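Putative adhesin (PDB 4QDG) is a putative lipoprotein of the FimB/Mfa2 family that probably helps hold pili at the bacterial outer membrane. Local coordinates at residues Glu173-Leu187 against Tyr218-Asp230. Numbering follows the deposited sequence.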
loop_
_atom_site.group_PDB
_atom_site.type_symbol
_atom_site.label_atom_id
_atom_site.label_comp_id
_atom_site.label_asym_id
_atom_site.label_seq_id
_atom_site.Cartn_x
_atom_site.Cartn_y
_atom_site.Cartn_z
ATOM N N GLU A 173 -4.817 -15.811 5.973
ATOM C CA GLU A 173 -4.145 -15.645 4.683
ATOM C C GLU A 173 -4.842 -14.641 3.816
ATOM O O GLU A 173 -6.066 -14.484 3.889
ATOM C CB GLU A 173 -4.114 -16.967 3.905
ATOM C CG GLU A 173 -3.130 -17.991 4.408
ATOM C CD GLU A 173 -3.451 -19.430 4.036
ATOM O OE1 GLU A 173 -4.502 -19.692 3.405
ATOM O OE2 GLU A 173 -2.635 -20.306 4.397
ATOM N N ILE A 174 -4.053 -14.005 2.943
ATOM C CA ILE A 174 -4.534 -13.159 1.872
ATOM C C ILE A 174 -3.866 -13.683 0.625
ATOM O O ILE A 174 -2.645 -13.741 0.573
ATOM C CB ILE A 174 -4.388 -11.626 2.055
ATOM C CG1 ILE A 174 -5.314 -11.133 3.171
ATOM C CG2 ILE A 174 -4.711 -10.894 0.737
ATOM C CD1 ILE A 174 -5.073 -9.669 3.661
ATOM N N THR A 175 -4.664 -14.184 -0.327
ATOM C CA THR A 175 -4.141 -14.585 -1.621
ATOM C C THR A 175 -4.453 -13.446 -2.597
ATOM O O THR A 175 -5.560 -12.883 -2.600
ATOM C CB THR A 175 -4.674 -15.935 -2.095
ATOM O OG1 THR A 175 -6.105 -15.946 -2.010
ATOM C CG2 THR A 175 -4.024 -17.117 -1.371
ATOM N N ASP A 176 -3.462 -13.102 -3.416
ATOM C CA ASP A 176 -3.584 -12.034 -4.410
ATOM C C ASP A 176 -2.524 -12.209 -5.449
ATOM O O ASP A 176 -1.617 -13.005 -5.263
ATOM C CB ASP A 176 -3.450 -10.638 -3.732
ATOM C CG ASP A 176 -4.110 -9.485 -4.466
ATOM O OD1 ASP A 176 -4.415 -9.638 -5.691
ATOM O OD2 ASP A 176 -4.402 -8.462 -3.811
ATOM N N ASP A 177 -2.633 -11.464 -6.549
ATOM C CA ASP A 177 -1.640 -11.433 -7.611
ATOM C C ASP A 177 -1.331 -9.949 -7.812
ATOM O O ASP A 177 -1.837 -9.317 -8.735
ATOM C CB ASP A 177 -2.155 -12.164 -8.882
ATOM C CG ASP A 177 -1.115 -12.334 -9.982
ATOM O OD1 ASP A 177 -0.126 -11.550 -10.003
ATOM O OD2 ASP A 177 -1.299 -13.235 -10.840
ATOM N N ASN A 178 -0.549 -9.372 -6.889
ATOM C CA ASN A 178 -0.312 -7.927 -6.901
ATOM C C ASN A 178 1.124 -7.508 -6.541
ATOM O O ASN A 178 1.296 -6.414 -6.034
ATOM C CB ASN A 178 -1.300 -7.267 -5.889
ATOM C CG ASN A 178 -1.117 -7.684 -4.449
ATOM O OD1 ASN A 178 -0.524 -8.715 -4.162
ATOM N ND2 ASN A 178 -1.634 -6.882 -3.494
ATOM N N ILE A 179 2.144 -8.342 -6.795
ATOM C CA ILE A 179 3.506 -8.003 -6.376
ATOM C C ILE A 179 4.383 -7.466 -7.532
ATOM O O ILE A 179 5.544 -7.121 -7.285
ATOM C CB ILE A 179 4.213 -9.159 -5.628
ATOM C CG1 ILE A 179 4.553 -10.343 -6.549
ATOM C CG2 ILE A 179 3.440 -9.562 -4.376
ATOM C CD1 ILE A 179 5.814 -11.069 -6.134
ATOM N N LEU A 180 3.828 -7.364 -8.759
ATOM C CA LEU A 180 4.539 -6.831 -9.922
ATOM C C LEU A 180 3.814 -5.608 -10.472
ATOM O O LEU A 180 2.639 -5.694 -10.826
ATOM C CB LEU A 180 4.706 -7.904 -11.020
ATOM C CG LEU A 180 5.538 -7.507 -12.258
ATOM C CD1 LEU A 180 7.003 -7.207 -11.888
ATOM C CD2 LEU A 180 5.481 -8.611 -13.346
ATOM N N PHE A 181 4.522 -4.476 -10.531
ATOM C CA PHE A 181 3.987 -3.220 -11.060
ATOM C C PHE A 181 4.591 -2.886 -12.417
ATOM O O PHE A 181 5.806 -3.002 -12.582
ATOM C CB PHE A 181 4.275 -2.046 -10.098
ATOM C CG PHE A 181 3.613 -2.109 -8.751
ATOM C CD1 PHE A 181 4.229 -2.759 -7.685
ATOM C CD2 PHE A 181 2.399 -1.464 -8.521
ATOM C CE1 PHE A 181 3.619 -2.799 -6.427
ATOM C CE2 PHE A 181 1.796 -1.493 -7.256
ATOM C CZ PHE A 181 2.417 -2.145 -6.215
ATOM N N SER A 182 3.766 -2.399 -13.370
ATOM C CA SER A 182 4.286 -1.872 -14.633
ATOM C C SER A 182 4.704 -0.413 -14.394
ATOM O O SER A 182 4.488 0.111 -13.296
ATOM C CB SER A 182 3.281 -1.986 -15.782
ATOM O OG SER A 182 2.002 -1.478 -15.448
ATOM N N TYR A 183 5.221 0.256 -15.443
ATOM C CA TYR A 183 5.740 1.621 -15.415
ATOM C C TYR A 183 4.715 2.652 -14.933
ATOM O O TYR A 183 5.118 3.652 -14.350
ATOM C CB TYR A 183 6.282 2.018 -16.806
ATOM C CG TYR A 183 5.219 2.164 -17.882
ATOM C CD1 TYR A 183 4.809 1.065 -18.651
ATOM C CD2 TYR A 183 4.646 3.407 -18.161
ATOM C CE1 TYR A 183 3.834 1.200 -19.649
ATOM C CE2 TYR A 183 3.658 3.549 -19.140
ATOM C CZ TYR A 183 3.270 2.451 -19.895
ATOM O OH TYR A 183 2.316 2.655 -20.864
ATOM N N ASP A 184 3.421 2.428 -15.198
ATOM C CA ASP A 184 2.331 3.347 -14.863
ATOM C C ASP A 184 1.689 3.021 -13.508
ATOM O O ASP A 184 0.603 3.524 -13.219
ATOM C CB ASP A 184 1.266 3.320 -15.985
ATOM C CG ASP A 184 0.675 1.947 -16.311
ATOM O OD1 ASP A 184 1.134 0.952 -15.729
ATOM O OD2 ASP A 184 -0.300 1.890 -17.085
ATOM N N ASN A 185 2.370 2.188 -12.686
ATOM C CA ASN A 185 1.980 1.758 -11.356
ATOM C C ASN A 185 0.788 0.750 -11.380
ATOM O O ASN A 185 0.309 0.334 -10.313
ATOM C CB ASN A 185 1.674 2.957 -10.432
ATOM C CG ASN A 185 1.849 2.622 -8.995
ATOM O OD1 ASN A 185 2.855 2.011 -8.582
ATOM N ND2 ASN A 185 0.841 2.970 -8.212
ATOM N N ASN A 186 0.344 0.329 -12.578
ATOM C CA ASN A 186 -0.706 -0.678 -12.657
ATOM C C ASN A 186 -0.104 -2.071 -12.320
ATOM O O ASN A 186 1.108 -2.281 -12.491
ATOM C CB ASN A 186 -1.344 -0.682 -14.071
ATOM C CG ASN A 186 -2.655 -1.472 -14.181
ATOM O OD1 ASN A 186 -3.256 -1.901 -13.179
ATOM N ND2 ASN A 186 -3.140 -1.675 -15.411
ATOM N N LEU A 187 -0.944 -3.020 -11.858
ATOM C CA LEU A 187 -0.452 -4.362 -11.555
ATOM C C LEU A 187 -0.339 -5.191 -12.810
ATOM O O LEU A 187 -1.166 -5.068 -13.714
ATOM C CB LEU A 187 -1.355 -5.105 -10.539
ATOM C CG LEU A 187 -1.475 -4.478 -9.156
ATOM C CD1 LEU A 187 -2.637 -5.086 -8.390
ATOM C CD2 LEU A 187 -0.114 -4.520 -8.366
ATOM N N TYR A 218 -6.462 -11.559 16.870
ATOM C CA TYR A 218 -6.142 -10.624 15.792
ATOM C C TYR A 218 -4.981 -11.146 14.994
ATOM O O TYR A 218 -4.165 -11.894 15.526
ATOM C CB TYR A 218 -5.848 -9.189 16.309
ATOM C CG TYR A 218 -4.477 -9.020 16.923
ATOM C CD1 TYR A 218 -3.370 -8.710 16.134
ATOM C CD2 TYR A 218 -4.284 -9.158 18.291
ATOM C CE1 TYR A 218 -2.095 -8.586 16.690
ATOM C CE2 TYR A 218 -3.011 -9.037 18.860
ATOM C CZ TYR A 218 -1.920 -8.760 18.052
ATOM O OH TYR A 218 -0.670 -8.648 18.606
ATOM N N ALA A 219 -4.910 -10.725 13.727
ATOM C CA ALA A 219 -3.835 -10.956 12.782
ATOM C C ALA A 219 -3.622 -9.689 11.931
ATOM O O ALA A 219 -4.576 -9.117 11.405
ATOM C CB ALA A 219 -4.145 -12.134 11.886
ATOM N N GLU A 220 -2.367 -9.250 11.820
ATOM C CA GLU A 220 -1.999 -8.114 11.001
ATOM C C GLU A 220 -1.316 -8.632 9.742
ATOM O O GLU A 220 -0.333 -9.368 9.841
ATOM C CB GLU A 220 -1.105 -7.161 11.770
ATOM C CG GLU A 220 -1.716 -6.697 13.083
ATOM C CD GLU A 220 -1.962 -5.209 13.228
ATOM O OE1 GLU A 220 -1.974 -4.487 12.208
ATOM O OE2 GLU A 220 -2.132 -4.763 14.382
ATOM N N LEU A 221 -1.849 -8.282 8.564
ATOM C CA LEU A 221 -1.275 -8.707 7.288
ATOM C C LEU A 221 -0.898 -7.464 6.481
ATOM O O LEU A 221 -1.642 -6.491 6.453
ATOM C CB LEU A 221 -2.276 -9.591 6.510
ATOM C CG LEU A 221 -2.664 -10.908 7.131
ATOM C CD1 LEU A 221 -4.098 -10.848 7.619
ATOM C CD2 LEU A 221 -2.474 -12.020 6.128
ATOM N N SER A 222 0.268 -7.486 5.866
ATOM C CA SER A 222 0.850 -6.376 5.122
ATOM C C SER A 222 0.931 -6.785 3.639
ATOM O O SER A 222 1.507 -7.813 3.323
ATOM C CB SER A 222 2.226 -6.048 5.715
ATOM O OG SER A 222 2.898 -5.045 4.985
ATOM N N THR A 223 0.271 -6.037 2.751
ATOM C CA THR A 223 0.189 -6.442 1.341
ATOM C C THR A 223 0.594 -5.325 0.394
ATOM O O THR A 223 0.743 -4.165 0.790
ATOM C CB THR A 223 -1.269 -6.885 0.982
ATOM O OG1 THR A 223 -2.111 -5.735 0.847
ATOM C CG2 THR A 223 -1.898 -7.890 2.000
ATOM N N SER A 224 0.689 -5.674 -0.883
ATOM C CA SER A 224 0.961 -4.720 -1.945
ATOM C C SER A 224 -0.406 -4.064 -2.348
ATOM O O SER A 224 -1.373 -4.123 -1.577
ATOM C CB SER A 224 1.672 -5.423 -3.103
ATOM O OG SER A 224 1.988 -4.560 -4.174
ATOM N N ARG A 225 -0.478 -3.436 -3.526
ATOM C CA ARG A 225 -1.643 -2.658 -3.961
ATOM C C ARG A 225 -2.950 -3.472 -4.116
ATOM O O ARG A 225 -2.988 -4.556 -4.720
ATOM C CB ARG A 225 -1.328 -1.905 -5.260
ATOM C CG ARG A 225 -2.258 -0.754 -5.533
ATOM C CD ARG A 225 -1.962 -0.063 -6.832
ATOM N NE ARG A 225 -2.911 1.029 -7.089
ATOM C CZ ARG A 225 -2.964 1.716 -8.225
ATOM N NH1 ARG A 225 -2.151 1.414 -9.232
ATOM N NH2 ARG A 225 -3.849 2.691 -8.376
ATOM N N LEU A 226 -4.020 -2.904 -3.557
ATOM C CA LEU A 226 -5.386 -3.416 -3.653
ATOM C C LEU A 226 -6.066 -2.735 -4.846
ATOM O O LEU A 226 -6.187 -1.505 -4.869
ATOM C CB LEU A 226 -6.153 -3.145 -2.365
ATOM C CG LEU A 226 -5.652 -3.869 -1.109
ATOM C CD1 LEU A 226 -6.416 -3.360 0.147
ATOM C CD2 LEU A 226 -5.748 -5.408 -1.297
HETATM N N MSE A 227 -6.402 -3.512 -5.889
HETATM C CA MSE A 227 -7.028 -2.997 -7.101
HETATM C C MSE A 227 -8.235 -3.797 -7.533
HETATM O O MSE A 227 -8.212 -5.019 -7.486
HETATM C CB MSE A 227 -6.038 -3.003 -8.293
HETATM C CG MSE A 227 -4.856 -2.081 -8.115
HETATM SE SE MSE A 227 -3.948 -1.687 -9.791
HETATM C CE MSE A 227 -5.212 -0.277 -10.569
ATOM N N VAL A 228 -9.253 -3.108 -8.058
ATOM C CA VAL A 228 -10.384 -3.756 -8.729
ATOM C C VAL A 228 -9.897 -4.054 -10.163
ATOM O O VAL A 228 -9.511 -3.128 -10.877
ATOM C CB VAL A 228 -11.665 -2.872 -8.743
ATOM C CG1 VAL A 228 -12.748 -3.506 -9.613
ATOM C CG2 VAL A 228 -12.190 -2.617 -7.339
ATOM N N ARG A 229 -9.868 -5.308 -10.566
ATOM C CA ARG A 229 -9.501 -5.693 -11.940
ATOM C C ARG A 229 -10.231 -6.968 -12.292
ATOM O O ARG A 229 -10.641 -7.689 -11.388
ATOM C CB ARG A 229 -7.985 -5.826 -12.157
ATOM C CG ARG A 229 -7.345 -6.900 -11.303
ATOM C CD ARG A 229 -6.036 -6.382 -10.786
ATOM N NE ARG A 229 -5.245 -7.417 -10.112
ATOM C CZ ARG A 229 -5.236 -7.624 -8.801
ATOM N NH1 ARG A 229 -6.039 -6.934 -8.007
ATOM N NH2 ARG A 229 -4.427 -8.525 -8.273
ATOM N N ASP A 230 -10.425 -7.241 -13.585
ATOM C CA ASP A 230 -11.206 -8.418 -13.953
ATOM C C ASP A 230 -10.357 -9.715 -13.968
ATOM O O ASP A 230 -10.952 -10.780 -14.045
ATOM C CB ASP A 230 -12.012 -8.214 -15.272
ATOM C CG ASP A 230 -11.256 -7.769 -16.510
ATOM O OD1 ASP A 230 -10.049 -8.097 -16.629
ATOM O OD2 ASP A 230 -11.885 -7.138 -17.396
HETATM O O HOH W 1 -5.041 -6.356 -5.378
HETATM O O HOH W 2 -2.075 3.178 -11.840
#
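L187 CD1 sits over the centre of one face of the R229 guanidinium, 3.7 Å above the plane, while D176 OD1 and D177 O meet the group at its edge. The other methyl, L187 CD2, lies near the rim of one face of the F181 ring, and R225 CB approaches that ring at its edge. The R225 guanidinium lies between N185 ND2 on one face and M227 CE on the other, with N185 O and a water at its edge. The setting is a beta sandwich: strands 173-176 and 218-223 belong to different sheets, and their axes pass 8.5 Å apart at 20°, too far for backbone pairing. I174 CD1 packs between them on L221 CB and T223 CG2. Beyond these strands polar links join apolar contacts such as L187 on M227.

The salt bridge from R229 NH2 to D176 OD1 measures 2.8 Å, reaches the syn side of the carboxylate and joins nearly coplanar groups, their planes 29° apart. D177 N donates to the same oxygen on its anti side, so two donors grip it; R229 NH2 also makes a weak bond to D177 O. R229 NH1 returns to M227 O, limiting rotation of the guanidinium. A second water bonds to D176 OD2, R225 O, M227 N and R229 NH1. N178 ND2 donates to R225 O at 3.0 Å, with the acceptor in the amide plane but the donor above the carbonyl plane; N178 OD1 is hydrogen-bonded to Y195 OH. R225 is extended from CG to NE, its NH1 reaching N185 O in a weak bond, whereas NE forms a salt bridge with D274. L226 lies beside N151 and L273 of a magnesium site. S224 OG, turned away from its own backbone N (chi1 -179°), donates to N178 O at 2.7 Å, tilted from the carbonyl plane.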